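Local coordinates for protein DNA polymerase sliding clamp (Archaeoglobus fulgidus, PDB 1RWZ) that forms a homotrimeric ring that encircles DNA and probably acts as a moving platform, tethering DNA polymerase and other proteins to DNA, at residues A[125-130]-A[217-222]; A[130-135]-A[210-215]; A[151-156]-A[188-193]; A[160-165]-A[173-178]; A[196-201]-A[236-241]. All blocks are in the same frame, centred on the assembly; numbering follows the deposited sequence.

Interaction 1. Residues A[125-130]-A[217-222]; sequences LELPAK and TNYPVR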
# COMPACT_ATOMS: atom_id res chain seq x y z
N LEU A 125 35.57 20.47 -1.37
CA LEU A 125 35.40 20.28 -2.80
C LEU A 125 35.24 21.58 -3.57
O LEU A 125 34.42 22.43 -3.23
CB LEU A 125 34.19 19.38 -3.05
CG LEU A 125 34.35 17.94 -2.55
CD1 LEU A 125 33.02 17.20 -2.60
CD2 LEU A 125 35.40 17.23 -3.40
N GLU A 126 36.04 21.73 -4.62
CA GLU A 126 35.99 22.91 -5.48
C GLU A 126 35.28 22.47 -6.76
O GLU A 126 35.88 21.82 -7.61
CB GLU A 126 37.41 23.37 -5.81
CG GLU A 126 37.49 24.65 -6.62
CD GLU A 126 37.16 25.88 -5.80
OE1 GLU A 126 37.11 26.98 -6.38
OE2 GLU A 126 36.95 25.74 -4.58
N LEU A 127 34.00 22.81 -6.88
CA LEU A 127 33.22 22.41 -8.05
C LEU A 127 32.68 23.57 -8.88
O LEU A 127 32.08 24.51 -8.35
CB LEU A 127 32.07 21.50 -7.60
CG LEU A 127 32.56 20.29 -6.80
CD1 LEU A 127 31.39 19.39 -6.44
CD2 LEU A 127 33.58 19.51 -7.61
N PRO A 128 32.88 23.50 -10.20
CA PRO A 128 32.46 24.52 -11.18
C PRO A 128 30.98 24.63 -11.53
O PRO A 128 30.53 25.70 -11.92
CB PRO A 128 33.31 24.18 -12.40
CG PRO A 128 33.36 22.69 -12.35
CD PRO A 128 33.63 22.42 -10.87
N ALA A 129 30.24 23.53 -11.42
CA ALA A 129 28.83 23.55 -11.78
C ALA A 129 27.89 23.55 -10.58
O ALA A 129 28.07 22.78 -9.64
CB ALA A 129 28.51 22.36 -12.68
N LYS A 130 26.89 24.43 -10.63
CA LYS A 130 25.90 24.52 -9.56
C LYS A 130 24.53 24.48 -10.21
O LYS A 130 24.21 25.33 -11.05
CB LYS A 130 26.06 25.83 -8.78
CG LYS A 130 25.09 25.95 -7.62
CD LYS A 130 25.24 27.29 -6.91
CE LYS A 130 24.20 27.44 -5.81
NZ LYS A 130 24.29 28.77 -5.15
N THR A 217 34.26 17.34 -12.51
CA THR A 217 34.60 16.27 -13.45
C THR A 217 35.51 15.26 -12.76
O THR A 217 36.62 15.59 -12.34
CB THR A 217 35.30 16.86 -14.70
OG1 THR A 217 34.37 17.68 -15.42
CG2 THR A 217 35.80 15.75 -15.62
N ASN A 218 35.00 14.03 -12.62
CA ASN A 218 35.69 12.94 -11.95
C ASN A 218 35.92 13.29 -10.48
O ASN A 218 36.93 12.92 -9.88
CB ASN A 218 37.01 12.61 -12.65
CG ASN A 218 36.80 12.08 -14.05
OD1 ASN A 218 35.99 11.17 -14.27
ND2 ASN A 218 37.52 12.64 -15.01
N TYR A 219 34.94 14.00 -9.92
CA TYR A 219 34.96 14.46 -8.54
C TYR A 219 33.67 14.00 -7.87
O TYR A 219 32.67 13.76 -8.55
CB TYR A 219 34.95 15.99 -8.51
CG TYR A 219 36.25 16.67 -8.16
CD1 TYR A 219 36.53 17.95 -8.65
CD2 TYR A 219 37.18 16.07 -7.33
CE1 TYR A 219 37.70 18.61 -8.30
CE2 TYR A 219 38.36 16.72 -6.98
CZ TYR A 219 38.61 17.99 -7.47
OH TYR A 219 39.79 18.64 -7.15
N PRO A 220 33.67 13.87 -6.54
CA PRO A 220 32.43 13.44 -5.86
C PRO A 220 31.38 14.53 -6.10
O PRO A 220 31.72 15.70 -6.25
CB PRO A 220 32.84 13.40 -4.39
CG PRO A 220 34.32 13.09 -4.44
CD PRO A 220 34.79 13.97 -5.59
N VAL A 221 30.12 14.13 -6.16
CA VAL A 221 29.06 15.12 -6.36
C VAL A 221 28.47 15.47 -4.99
O VAL A 221 28.42 14.62 -4.10
CB VAL A 221 27.94 14.56 -7.29
CG1 VAL A 221 27.33 13.29 -6.70
CG2 VAL A 221 26.87 15.62 -7.52
N ARG A 222 28.08 16.73 -4.82
CA ARG A 222 27.45 17.17 -3.58
C ARG A 222 25.97 17.38 -3.90
O ARG A 222 25.64 18.12 -4.83
CB ARG A 222 28.03 18.50 -3.08
CG ARG A 222 29.48 18.47 -2.60
CD ARG A 222 29.90 19.88 -2.17
NE ARG A 222 29.05 20.39 -1.10
CZ ARG A 222 28.84 21.68 -0.85
NH1 ARG A 222 29.42 22.62 -1.59
NH2 ARG A 222 28.03 22.04 0.14
O HOH W 1 31.37 22.46 -3.54
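Leu-125 and Leu-127 both hold CG anti to the carbonyl carbon (chi1 -66° and -55°), and their methyls meet the chain at Tyr-219, Pro-220 and Arg-222. The meeting lies at the surface of the PCNA clamp fold, where the end of the linker between the two domains runs into strand 129-134 and crosses the approach to strand 221-227. In PCNA relatives this region belongs to the face on which PIP-box peptides dock, and the apolar groups gathered here are consistent with that. Leu-125 divides its branches: CD2 lies 4.0 Å from Pro-220 CD, while CD1 touches Arg-222 CG at 3.8 Å, the two side chains running in opposing directions. Leu-127 CD2 reaches Tyr-219 CD1 at 3.5 Å, obliquely to the ring, and its CD1 rests 3.7 Å from the Pro-220 carbonyl O. The arginine chain bends at chi3 (59°), and its NE forms a salt bridge with Glu-235. One water joins the Leu-125 carbonyl to the Arg-222 guanidinium, donating to Leu-125 O at 3.1 Å and accepting from Arg-222 NH1 at 2.8 Å, in the plane of the guanidinium at its edge.

Interaction 2. Residues A[130-135]-A[210-215]; sequences KIVMDA and LLTIHL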
# COMPACT_ATOMS: atom_id res chain seq x y z
N LYS A 130 26.89 24.43 -10.63
CA LYS A 130 25.90 24.52 -9.56
C LYS A 130 24.53 24.48 -10.21
O LYS A 130 24.21 25.33 -11.05
CB LYS A 130 26.06 25.83 -8.78
CG LYS A 130 25.09 25.95 -7.62
CD LYS A 130 25.24 27.29 -6.91
CE LYS A 130 24.20 27.44 -5.81
NZ LYS A 130 24.29 28.77 -5.15
N ILE A 131 23.73 23.50 -9.82
CA ILE A 131 22.40 23.31 -10.38
C ILE A 131 21.36 23.24 -9.27
O ILE A 131 21.50 22.44 -8.34
CB ILE A 131 22.33 21.97 -11.18
CG1 ILE A 131 23.46 21.92 -12.22
CG2 ILE A 131 20.99 21.84 -11.87
CD1 ILE A 131 24.62 21.03 -11.83
N VAL A 132 20.33 24.08 -9.35
CA VAL A 132 19.28 24.09 -8.34
C VAL A 132 17.97 23.68 -9.02
O VAL A 132 17.57 24.27 -10.03
CB VAL A 132 19.12 25.48 -7.68
CG1 VAL A 132 18.04 25.43 -6.59
CG2 VAL A 132 20.45 25.91 -7.08
N MET A 133 17.32 22.66 -8.46
CA MET A 133 16.08 22.15 -9.03
C MET A 133 15.19 21.56 -7.95
O MET A 133 15.53 21.56 -6.77
CB MET A 133 16.39 21.06 -10.06
CG MET A 133 17.13 19.85 -9.48
SD MET A 133 17.64 18.64 -10.72
CE MET A 133 16.05 18.09 -11.29
N ASP A 134 14.03 21.05 -8.37
CA ASP A 134 13.11 20.42 -7.44
C ASP A 134 13.62 19.00 -7.17
O ASP A 134 13.94 18.28 -8.11
CB ASP A 134 11.72 20.34 -8.05
CG ASP A 134 10.71 19.71 -7.12
OD1 ASP A 134 10.19 20.42 -6.23
OD2 ASP A 134 10.46 18.49 -7.26
N ALA A 135 13.69 18.62 -5.90
CA ALA A 135 14.17 17.29 -5.53
C ALA A 135 13.29 16.17 -6.07
O ALA A 135 13.77 15.08 -6.37
CB ALA A 135 14.28 17.18 -4.01
N LEU A 210 13.93 21.43 -2.06
CA LEU A 210 14.94 22.01 -2.95
C LEU A 210 16.19 21.14 -2.98
O LEU A 210 16.58 20.55 -1.97
CB LEU A 210 15.32 23.42 -2.47
CG LEU A 210 16.09 24.28 -3.48
CD1 LEU A 210 15.14 24.70 -4.61
CD2 LEU A 210 16.65 25.52 -2.78
N LEU A 211 16.80 21.05 -4.16
CA LEU A 211 18.03 20.29 -4.31
C LEU A 211 19.04 21.16 -5.04
O LEU A 211 18.74 21.72 -6.09
CB LEU A 211 17.80 19.01 -5.12
CG LEU A 211 19.09 18.31 -5.59
CD1 LEU A 211 19.93 17.86 -4.38
CD2 LEU A 211 18.73 17.13 -6.46
N THR A 212 20.23 21.28 -4.45
CA THR A 212 21.30 22.05 -5.07
C THR A 212 22.40 21.03 -5.34
O THR A 212 22.88 20.36 -4.42
CB THR A 212 21.85 23.13 -4.13
OG1 THR A 212 20.81 24.07 -3.83
CG2 THR A 212 23.04 23.86 -4.78
N ILE A 213 22.77 20.91 -6.60
CA ILE A 213 23.81 19.97 -7.00
C ILE A 213 25.10 20.73 -7.29
O ILE A 213 25.08 21.70 -8.03
CB ILE A 213 23.42 19.22 -8.28
CG1 ILE A 213 22.08 18.51 -8.09
CG2 ILE A 213 24.53 18.22 -8.66
CD1 ILE A 213 21.52 17.90 -9.37
N HIS A 214 26.20 20.29 -6.68
CA HIS A 214 27.52 20.89 -6.93
C HIS A 214 28.25 19.78 -7.68
O HIS A 214 28.45 18.68 -7.15
CB HIS A 214 28.21 21.21 -5.60
CG HIS A 214 27.50 22.24 -4.79
ND1 HIS A 214 27.59 23.59 -5.04
CD2 HIS A 214 26.65 22.11 -3.74
CE1 HIS A 214 26.83 24.25 -4.19
NE2 HIS A 214 26.24 23.37 -3.39
N LEU A 215 28.63 20.06 -8.92
CA LEU A 215 29.24 19.05 -9.78
C LEU A 215 30.57 19.43 -10.42
O LEU A 215 30.76 20.56 -10.87
CB LEU A 215 28.25 18.69 -10.88
CG LEU A 215 28.56 17.62 -11.93
CD1 LEU A 215 28.55 16.24 -11.29
CD2 LEU A 215 27.50 17.67 -13.03
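Ile-131 faces Ile-213, and Met-133 faces Leu-211, as hydrogen-bonded pairs of two antiparallel strands whose axes approach to 4.5 Å with N-to-C directions 159° apart. They are neighbours in the long antiparallel sheet of the clamp, between strands 221-227 and 183-184. Each pair makes two amide-to-carbonyl bonds; the shortest, Ile-213 N to Ile-131 O, measures 2.6 Å and is nearly straight (174°). On the face shared by these four residues, Ile-131 CB lies 4.1 Å from Ile-213 CB, and Met-133 CG, set between the backbone N and the carbonyl carbon (chi1 61°), lies 4.4 Å from Leu-211 CD2. Phe-138 of helix 135-146 packs there. On the reverse, Val-132 CG1 meets Leu-210 CD1 at 3.6 Å, and Lys-130 CE rests 3.9 Å from Thr-212 CG2. Beyond the last hydrogen-bonded pair, Asp-134 stands opposite Leu-210 as N-cap of helix 135-146, its OD2 accepting from Glu-137 N. The chemistry implies a seam held by backbone bonds, wholly apolar toward the helix and mixed behind.

Interaction 3. Residues A[151-156]-A[188-193]; sequences QVIFRS and EARSMF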
# COMPACT_ATOMS: atom_id res chain seq x y z
N GLN A 151 24.38 2.75 -13.45
CA GLN A 151 25.28 3.90 -13.46
C GLN A 151 24.69 5.02 -14.31
O GLN A 151 24.04 4.76 -15.31
CB GLN A 151 26.64 3.53 -14.05
CG GLN A 151 27.39 2.49 -13.28
CD GLN A 151 28.66 2.07 -13.98
OE1 GLN A 151 29.54 1.46 -13.37
NE2 GLN A 151 28.76 2.38 -15.27
N VAL A 152 24.94 6.26 -13.92
CA VAL A 152 24.45 7.41 -14.66
C VAL A 152 25.51 8.48 -14.78
O VAL A 152 26.36 8.63 -13.90
CB VAL A 152 23.21 8.05 -13.99
CG1 VAL A 152 22.03 7.12 -14.10
CG2 VAL A 152 23.52 8.37 -12.54
N ILE A 153 25.45 9.23 -15.87
CA ILE A 153 26.37 10.33 -16.08
C ILE A 153 25.65 11.63 -15.77
O ILE A 153 24.51 11.82 -16.21
CB ILE A 153 26.85 10.40 -17.55
CG1 ILE A 153 27.75 9.21 -17.87
CG2 ILE A 153 27.58 11.71 -17.80
CD1 ILE A 153 28.14 9.11 -19.33
N PHE A 154 26.29 12.50 -14.99
CA PHE A 154 25.74 13.82 -14.70
C PHE A 154 26.58 14.73 -15.58
O PHE A 154 27.81 14.68 -15.55
CB PHE A 154 25.95 14.23 -13.24
CG PHE A 154 24.96 13.63 -12.28
CD1 PHE A 154 24.87 14.12 -10.98
CD2 PHE A 154 24.14 12.57 -12.65
CE1 PHE A 154 23.97 13.57 -10.07
CE2 PHE A 154 23.24 12.01 -11.75
CZ PHE A 154 23.16 12.51 -10.45
N ARG A 155 25.92 15.56 -16.37
CA ARG A 155 26.63 16.45 -17.28
C ARG A 155 26.06 17.85 -17.24
O ARG A 155 24.84 18.04 -17.26
CB ARG A 155 26.53 15.87 -18.70
CG ARG A 155 27.10 16.72 -19.80
CD ARG A 155 26.84 16.03 -21.14
NE ARG A 155 27.09 16.90 -22.28
CZ ARG A 155 26.83 16.57 -23.54
NH1 ARG A 155 26.31 15.38 -23.82
NH2 ARG A 155 27.10 17.42 -24.52
N SER A 156 26.94 18.84 -17.16
CA SER A 156 26.54 20.24 -17.13
C SER A 156 27.40 21.06 -18.08
O SER A 156 28.58 20.80 -18.27
CB SER A 156 26.69 20.79 -15.70
OG SER A 156 26.26 22.14 -15.61
N GLU A 188 30.83 23.88 -16.60
CA GLU A 188 31.08 22.67 -17.37
C GLU A 188 31.61 21.57 -16.45
O GLU A 188 32.61 21.76 -15.76
CB GLU A 188 32.09 22.95 -18.49
CG GLU A 188 31.60 23.96 -19.51
CD GLU A 188 32.53 24.10 -20.70
OE1 GLU A 188 33.73 24.38 -20.48
OE2 GLU A 188 32.07 23.94 -21.84
N ALA A 189 30.92 20.43 -16.45
CA ALA A 189 31.30 19.30 -15.62
C ALA A 189 30.67 18.01 -16.13
O ALA A 189 29.60 18.03 -16.74
CB ALA A 189 30.87 19.55 -14.18
N ARG A 190 31.33 16.89 -15.87
CA ARG A 190 30.83 15.60 -16.32
C ARG A 190 31.42 14.51 -15.43
O ARG A 190 32.64 14.34 -15.40
CB ARG A 190 31.23 15.38 -17.78
CG ARG A 190 30.71 14.11 -18.43
CD ARG A 190 31.30 13.97 -19.84
NE ARG A 190 30.87 12.75 -20.52
CZ ARG A 190 29.70 12.59 -21.12
NH1 ARG A 190 28.82 13.58 -21.13
NH2 ARG A 190 29.40 11.43 -21.69
N SER A 191 30.57 13.78 -14.72
CA SER A 191 31.01 12.69 -13.85
C SER A 191 30.00 11.54 -13.89
O SER A 191 28.84 11.75 -14.22
CB SER A 191 31.16 13.18 -12.40
OG SER A 191 32.24 14.08 -12.25
N MET A 192 30.45 10.34 -13.55
CA MET A 192 29.56 9.18 -13.54
C MET A 192 29.38 8.68 -12.11
O MET A 192 30.32 8.69 -11.32
CB MET A 192 30.14 8.06 -14.42
CG MET A 192 29.22 6.85 -14.54
SD MET A 192 29.57 5.86 -16.00
CE MET A 192 28.13 6.16 -16.96
N PHE A 193 28.16 8.24 -11.78
CA PHE A 193 27.85 7.78 -10.43
C PHE A 193 26.96 6.54 -10.38
O PHE A 193 26.27 6.21 -11.35
CB PHE A 193 27.15 8.88 -9.63
CG PHE A 193 27.92 10.16 -9.57
CD1 PHE A 193 27.61 11.22 -10.43
CD2 PHE A 193 28.97 10.30 -8.67
CE1 PHE A 193 28.36 12.39 -10.40
CE2 PHE A 193 29.73 11.47 -8.63
CZ PHE A 193 29.42 12.52 -9.50
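Phe-154 N donates to Ser-191 O at 2.8 Å (169°), within the central one of three hydrogen-bonded pairs that zip strands 151-156 and 189-193 antiparallel, two bonds to a pair. Arg-190, CG anti to the backbone N (chi1 -177°) and extended to NE, turns one side of its guanidinium to Ile-153 CG2, centred 4.0 Å above the plane, while Arg-155 CD meets its edge, 3.2 Å from NH1. Like charges approach, Arg-155 NE lying 3.9 Å from Arg-190 NH1; Arg-190 NE finds a counter-charge in Glu-243. Met-192 SD lies 3.6 Å from Gln-151 NE2, whose OE1 is hydrogen-bonded to Arg-241. On the other face, Phe-193 presents its edge to the face of Phe-154 in a T-shaped pair, centroids 5.2 Å apart and planes at 61°. Both rings touch Leu-198 of helix 195-201 and Leu-215 of strand 210-215. Strand 189-194 is outermost within the chain in the four-stranded antiparallel sheet of the C-terminal domain, which Ile-153 and Arg-155 continue to strand 160-166 through backbone bonds.

Interaction 4. Residues A[160-165]-A[173-178]; sequences GFRIEA and VFHMTE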
# COMPACT_ATOMS: atom_id res chain seq x y z
N GLY A 160 22.69 23.52 -20.25
CA GLY A 160 21.85 22.92 -19.24
C GLY A 160 22.44 21.75 -18.47
O GLY A 160 23.64 21.51 -18.49
N PHE A 161 21.56 21.01 -17.80
CA PHE A 161 21.94 19.86 -16.99
C PHE A 161 21.31 18.57 -17.51
O PHE A 161 20.10 18.52 -17.76
CB PHE A 161 21.51 20.11 -15.54
CG PHE A 161 21.79 18.96 -14.62
CD1 PHE A 161 23.09 18.49 -14.43
CD2 PHE A 161 20.75 18.36 -13.91
CE1 PHE A 161 23.35 17.45 -13.56
CE2 PHE A 161 21.00 17.32 -13.03
CZ PHE A 161 22.30 16.86 -12.85
N ARG A 162 22.13 17.53 -17.65
CA ARG A 162 21.63 16.25 -18.14
C ARG A 162 22.04 15.10 -17.24
O ARG A 162 23.10 15.14 -16.61
CB ARG A 162 22.15 15.97 -19.55
CG ARG A 162 21.85 17.03 -20.58
CD ARG A 162 22.12 16.50 -21.99
NE ARG A 162 22.02 17.55 -23.00
CZ ARG A 162 23.00 18.40 -23.29
NH1 ARG A 162 24.16 18.33 -22.64
NH2 ARG A 162 22.82 19.33 -24.22
N ILE A 163 21.19 14.09 -17.18
CA ILE A 163 21.45 12.86 -16.43
C ILE A 163 21.22 11.80 -17.50
O ILE A 163 20.12 11.69 -18.04
CB ILE A 163 20.45 12.66 -15.27
CG1 ILE A 163 20.68 13.72 -14.19
CG2 ILE A 163 20.65 11.26 -14.66
CD1 ILE A 163 19.71 13.64 -13.03
N GLU A 164 22.25 11.02 -17.81
CA GLU A 164 22.14 10.01 -18.85
C GLU A 164 22.48 8.60 -18.38
O GLU A 164 23.38 8.40 -17.57
CB GLU A 164 23.07 10.37 -20.02
CG GLU A 164 23.10 11.86 -20.33
CD GLU A 164 24.06 12.21 -21.46
OE1 GLU A 164 25.18 11.64 -21.49
OE2 GLU A 164 23.71 13.06 -22.30
N ALA A 165 21.74 7.63 -18.91
CA ALA A 165 21.96 6.23 -18.57
C ALA A 165 21.87 5.42 -19.86
O ALA A 165 21.00 5.67 -20.70
CB ALA A 165 20.92 5.75 -17.57
N VAL A 173 17.75 9.88 -21.29
CA VAL A 173 18.39 11.16 -21.05
C VAL A 173 17.38 12.11 -20.42
O VAL A 173 16.29 12.31 -20.96
CB VAL A 173 18.89 11.81 -22.36
CG1 VAL A 173 19.44 13.21 -22.07
CG2 VAL A 173 19.98 10.95 -22.99
N PHE A 174 17.75 12.66 -19.27
CA PHE A 174 16.94 13.63 -18.56
C PHE A 174 17.69 14.93 -18.84
O PHE A 174 18.90 14.99 -18.66
CB PHE A 174 16.94 13.35 -17.05
CG PHE A 174 16.48 14.51 -16.22
CD1 PHE A 174 15.13 14.77 -16.04
CD2 PHE A 174 17.41 15.36 -15.63
CE1 PHE A 174 14.71 15.87 -15.28
CE2 PHE A 174 17.01 16.46 -14.87
CZ PHE A 174 15.65 16.72 -14.70
N HIS A 175 16.98 15.96 -19.28
CA HIS A 175 17.65 17.21 -19.59
C HIS A 175 16.79 18.42 -19.27
O HIS A 175 15.61 18.47 -19.60
CB HIS A 175 18.04 17.25 -21.07
CG HIS A 175 18.63 18.55 -21.51
ND1 HIS A 175 18.41 19.08 -22.76
CD2 HIS A 175 19.44 19.43 -20.87
CE1 HIS A 175 19.06 20.23 -22.87
NE2 HIS A 175 19.70 20.46 -21.74
N MET A 176 17.41 19.39 -18.60
CA MET A 176 16.74 20.64 -18.26
C MET A 176 17.66 21.79 -18.62
O MET A 176 18.84 21.79 -18.28
CB MET A 176 16.41 20.69 -16.77
CG MET A 176 15.14 19.93 -16.41
SD MET A 176 14.72 20.14 -14.68
CE MET A 176 14.07 21.76 -14.68
N THR A 177 17.12 22.77 -19.33
CA THR A 177 17.89 23.94 -19.74
C THR A 177 17.94 24.94 -18.60
O THR A 177 17.23 24.81 -17.61
CB THR A 177 17.25 24.64 -20.95
OG1 THR A 177 15.92 25.03 -20.61
CG2 THR A 177 17.20 23.70 -22.15
N GLU A 178 18.78 25.96 -18.75
CA GLU A 178 18.91 26.99 -17.74
C GLU A 178 17.56 27.61 -17.37
O GLU A 178 17.27 27.81 -16.19
CB GLU A 178 19.86 28.08 -18.23
CG GLU A 178 19.85 29.34 -17.39
CD GLU A 178 20.89 30.34 -17.84
OE1 GLU A 178 21.17 30.40 -19.06
OE2 GLU A 178 21.41 31.09 -16.99
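Gly-160 passes its CA within 3.4 Å of Met-176 O, with a phi of 125°, a backbone angle at which a CB would press on the carbonyl O of the residue before; one would also collide with Met-176 O and His-175 NE2. Phe-161 follows as a hydrogen-bonded pair with Met-176, its N donating to Met-176 O at 2.9 Å and its O accepting from Met-176 N. That same Phe-161 O lies in the plane of the His-175 ring, 3.3 Å from CD2. With CG anti to the carbonyl carbon (chi1 -56°), Arg-162 runs beside His-175: its NE sits centred over the imidazole, 3.7 Å above the plane, with guanidinium and ring 34° apart. His-175 NE2 is hydrogen-bonded to Glu-159 O, which helps fix the rotation of the ring. The two strands form a beta hairpin at the edge of the subunit, and Val-173 and Phe-174 pair antiparallel with a strand of a neighbouring subunit, carrying the sheet across the interface of the trimeric ring. Ile-163 pairs with Phe-174 through two backbone bonds, and its CD1 touches Phe-174 CD2 at 3.9 Å, obliquely to that ring. Glu-164 lies alongside Val-173, its CG 4.2 Å from Val-173 CG2.

Interaction 5. Residues A[196-201]-A[236-241]; sequences DYLKEF and YILAPR
Tyr-236 OH is gripped by two partners: it is hydrogen-bonded to Ala-17 O, and a water donates to it at 3.0 Å while also donating to Glu-200 O at 2.8 Å, so the phenol is linked to the helix. Its ring forms an offset stack with Phe-201, centroids 4.2 Å apart and planes at 10°, with Phe-201 CD2 over the centre of the tyrosine. Tyr-236 CB lies almost on the normal of the Phe-201 ring, 3.7 Å from its centroid, a CH-pi contact. On the opposite face of that phenylalanine, near the rim, sits Tyr-197 O. Leu-238 CB meets the ring's edge, 3.8 Å from Phe-201 CE1. With CG anti to the backbone N (chi1 177°), Leu-238 reaches Tyr-197 CB through CD1 and Leu-198 CD2 through its own CD2, the latter at 3.8 Å. A second water joins Asp-196 OD2 to Arg-241 NH2. Strand and helix run antiparallel, axes 10.0 Å apart: the helix-on-sheet packing by which clamp domains hold their helices against the beta layer.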
# COMPACT_ATOMS: atom_id res chain seq x y z
N ASP A 196 22.39 3.12 -7.52
CA ASP A 196 21.96 2.55 -6.25
C ASP A 196 22.00 3.57 -5.12
O ASP A 196 21.04 3.71 -4.36
CB ASP A 196 22.81 1.34 -5.87
CG ASP A 196 22.61 0.16 -6.80
OD1 ASP A 196 21.45 -0.20 -7.08
OD2 ASP A 196 23.63 -0.43 -7.25
N TYR A 197 23.13 4.26 -4.99
CA TYR A 197 23.26 5.26 -3.94
C TYR A 197 22.36 6.47 -4.16
O TYR A 197 21.73 6.96 -3.23
CB TYR A 197 24.71 5.74 -3.82
CG TYR A 197 25.58 4.84 -2.97
CD1 TYR A 197 26.21 3.72 -3.52
CD2 TYR A 197 25.76 5.11 -1.61
CE1 TYR A 197 27.02 2.90 -2.73
CE2 TYR A 197 26.56 4.29 -0.82
CZ TYR A 197 27.19 3.19 -1.39
OH TYR A 197 27.99 2.38 -0.60
N LEU A 198 22.29 6.94 -5.40
CA LEU A 198 21.47 8.10 -5.73
C LEU A 198 20.00 7.82 -5.41
O LEU A 198 19.29 8.69 -4.90
CB LEU A 198 21.62 8.47 -7.21
CG LEU A 198 23.00 8.99 -7.61
CD1 LEU A 198 23.10 9.12 -9.12
CD2 LEU A 198 23.25 10.34 -6.94
N LYS A 199 19.56 6.61 -5.71
CA LYS A 199 18.18 6.22 -5.45
C LYS A 199 17.91 6.23 -3.95
O LYS A 199 16.87 6.71 -3.50
CB LYS A 199 17.90 4.83 -6.04
CG LYS A 199 16.44 4.42 -6.02
CD LYS A 199 16.28 3.09 -6.74
CE LYS A 199 14.83 2.64 -6.76
NZ LYS A 199 14.70 1.29 -7.38
N GLU A 200 18.86 5.73 -3.17
CA GLU A 200 18.73 5.69 -1.71
C GLU A 200 18.65 7.10 -1.14
O GLU A 200 17.84 7.38 -0.26
CB GLU A 200 19.91 4.93 -1.09
CG GLU A 200 19.77 4.61 0.39
CD GLU A 200 18.57 3.73 0.70
OE1 GLU A 200 18.25 2.84 -0.11
OE2 GLU A 200 17.96 3.92 1.78
N PHE A 201 19.50 7.99 -1.65
CA PHE A 201 19.52 9.39 -1.19
C PHE A 201 18.14 10.03 -1.33
O PHE A 201 17.66 10.70 -0.42
CB PHE A 201 20.49 10.22 -2.04
CG PHE A 201 21.93 9.82 -1.93
CD1 PHE A 201 22.85 10.25 -2.89
CD2 PHE A 201 22.39 9.06 -0.86
CE1 PHE A 201 24.20 9.92 -2.79
CE2 PHE A 201 23.75 8.72 -0.76
CZ PHE A 201 24.65 9.16 -1.72
N TYR A 236 24.30 14.93 0.83
CA TYR A 236 24.89 13.63 0.57
C TYR A 236 26.02 13.88 -0.42
O TYR A 236 25.88 14.68 -1.35
CB TYR A 236 23.88 12.67 -0.07
CG TYR A 236 22.90 12.03 0.89
CD1 TYR A 236 21.52 12.27 0.79
CD2 TYR A 236 23.34 11.14 1.87
CE1 TYR A 236 20.61 11.63 1.63
CE2 TYR A 236 22.44 10.50 2.72
CZ TYR A 236 21.08 10.74 2.59
OH TYR A 236 20.19 10.08 3.41
N ILE A 237 27.15 13.22 -0.20
CA ILE A 237 28.29 13.35 -1.09
C ILE A 237 28.57 11.94 -1.57
O ILE A 237 28.64 11.01 -0.76
CB ILE A 237 29.53 13.92 -0.36
CG1 ILE A 237 29.19 15.31 0.20
CG2 ILE A 237 30.71 14.01 -1.33
CD1 ILE A 237 30.29 15.93 1.04
N LEU A 238 28.70 11.78 -2.88
CA LEU A 238 28.91 10.46 -3.47
C LEU A 238 30.17 10.41 -4.32
O LEU A 238 30.35 11.23 -5.22
CB LEU A 238 27.69 10.09 -4.33
CG LEU A 238 27.71 8.77 -5.10
CD1 LEU A 238 27.90 7.61 -4.13
CD2 LEU A 238 26.42 8.61 -5.89
N ALA A 239 31.02 9.43 -4.03
CA ALA A 239 32.27 9.24 -4.78
C ALA A 239 31.95 8.91 -6.24
O ALA A 239 30.95 8.25 -6.54
CB ALA A 239 33.10 8.11 -4.15
N PRO A 240 32.81 9.34 -7.17
CA PRO A 240 32.59 9.09 -8.59
C PRO A 240 33.19 7.79 -9.13
O PRO A 240 34.06 7.18 -8.50
CB PRO A 240 33.24 10.29 -9.25
CG PRO A 240 34.49 10.46 -8.40
CD PRO A 240 33.97 10.24 -6.97
N ARG A 241 32.69 7.37 -10.29
CA ARG A 241 33.19 6.20 -10.99
C ARG A 241 33.96 6.83 -12.15
O ARG A 241 34.01 8.05 -12.26
CB ARG A 241 32.05 5.32 -11.51
CG ARG A 241 31.23 4.65 -10.39
CD ARG A 241 30.24 3.62 -10.92
NE ARG A 241 29.50 2.98 -9.82
CZ ARG A 241 28.74 1.89 -9.95
NH1 ARG A 241 28.60 1.30 -11.12
NH2 ARG A 241 28.12 1.39 -8.89
O HOH W 2 25.99 -0.83 -8.61
O HOH W 3 18.02 8.35 2.31

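Overall arrangement
Following the chain from the N-terminal domain, the linker enters the C-terminal domain at 125-130, and interaction 1 closes the longest loop when 217-222 returns. Interaction 2 shares Lys-130 with it and nests inside, closed at 210-215; interaction 3 nests within that, and the hairpin of interaction 4 within interaction 3. Interaction 5 opens at 196-201, after 3 and 4 have closed, and ends at 236-241, so it crosses both 1 and 2. Strands of interactions 1, 2 and 5 belong to one long sheet, while 3 and 4 share another; Ile-131 packing on Phe-161 and Met-133 on Phe-174 tie the two. A backbone hydrogen bond from Arg-241 N to Met-192 O, 2.9 Å, joins interactions 3 and 5.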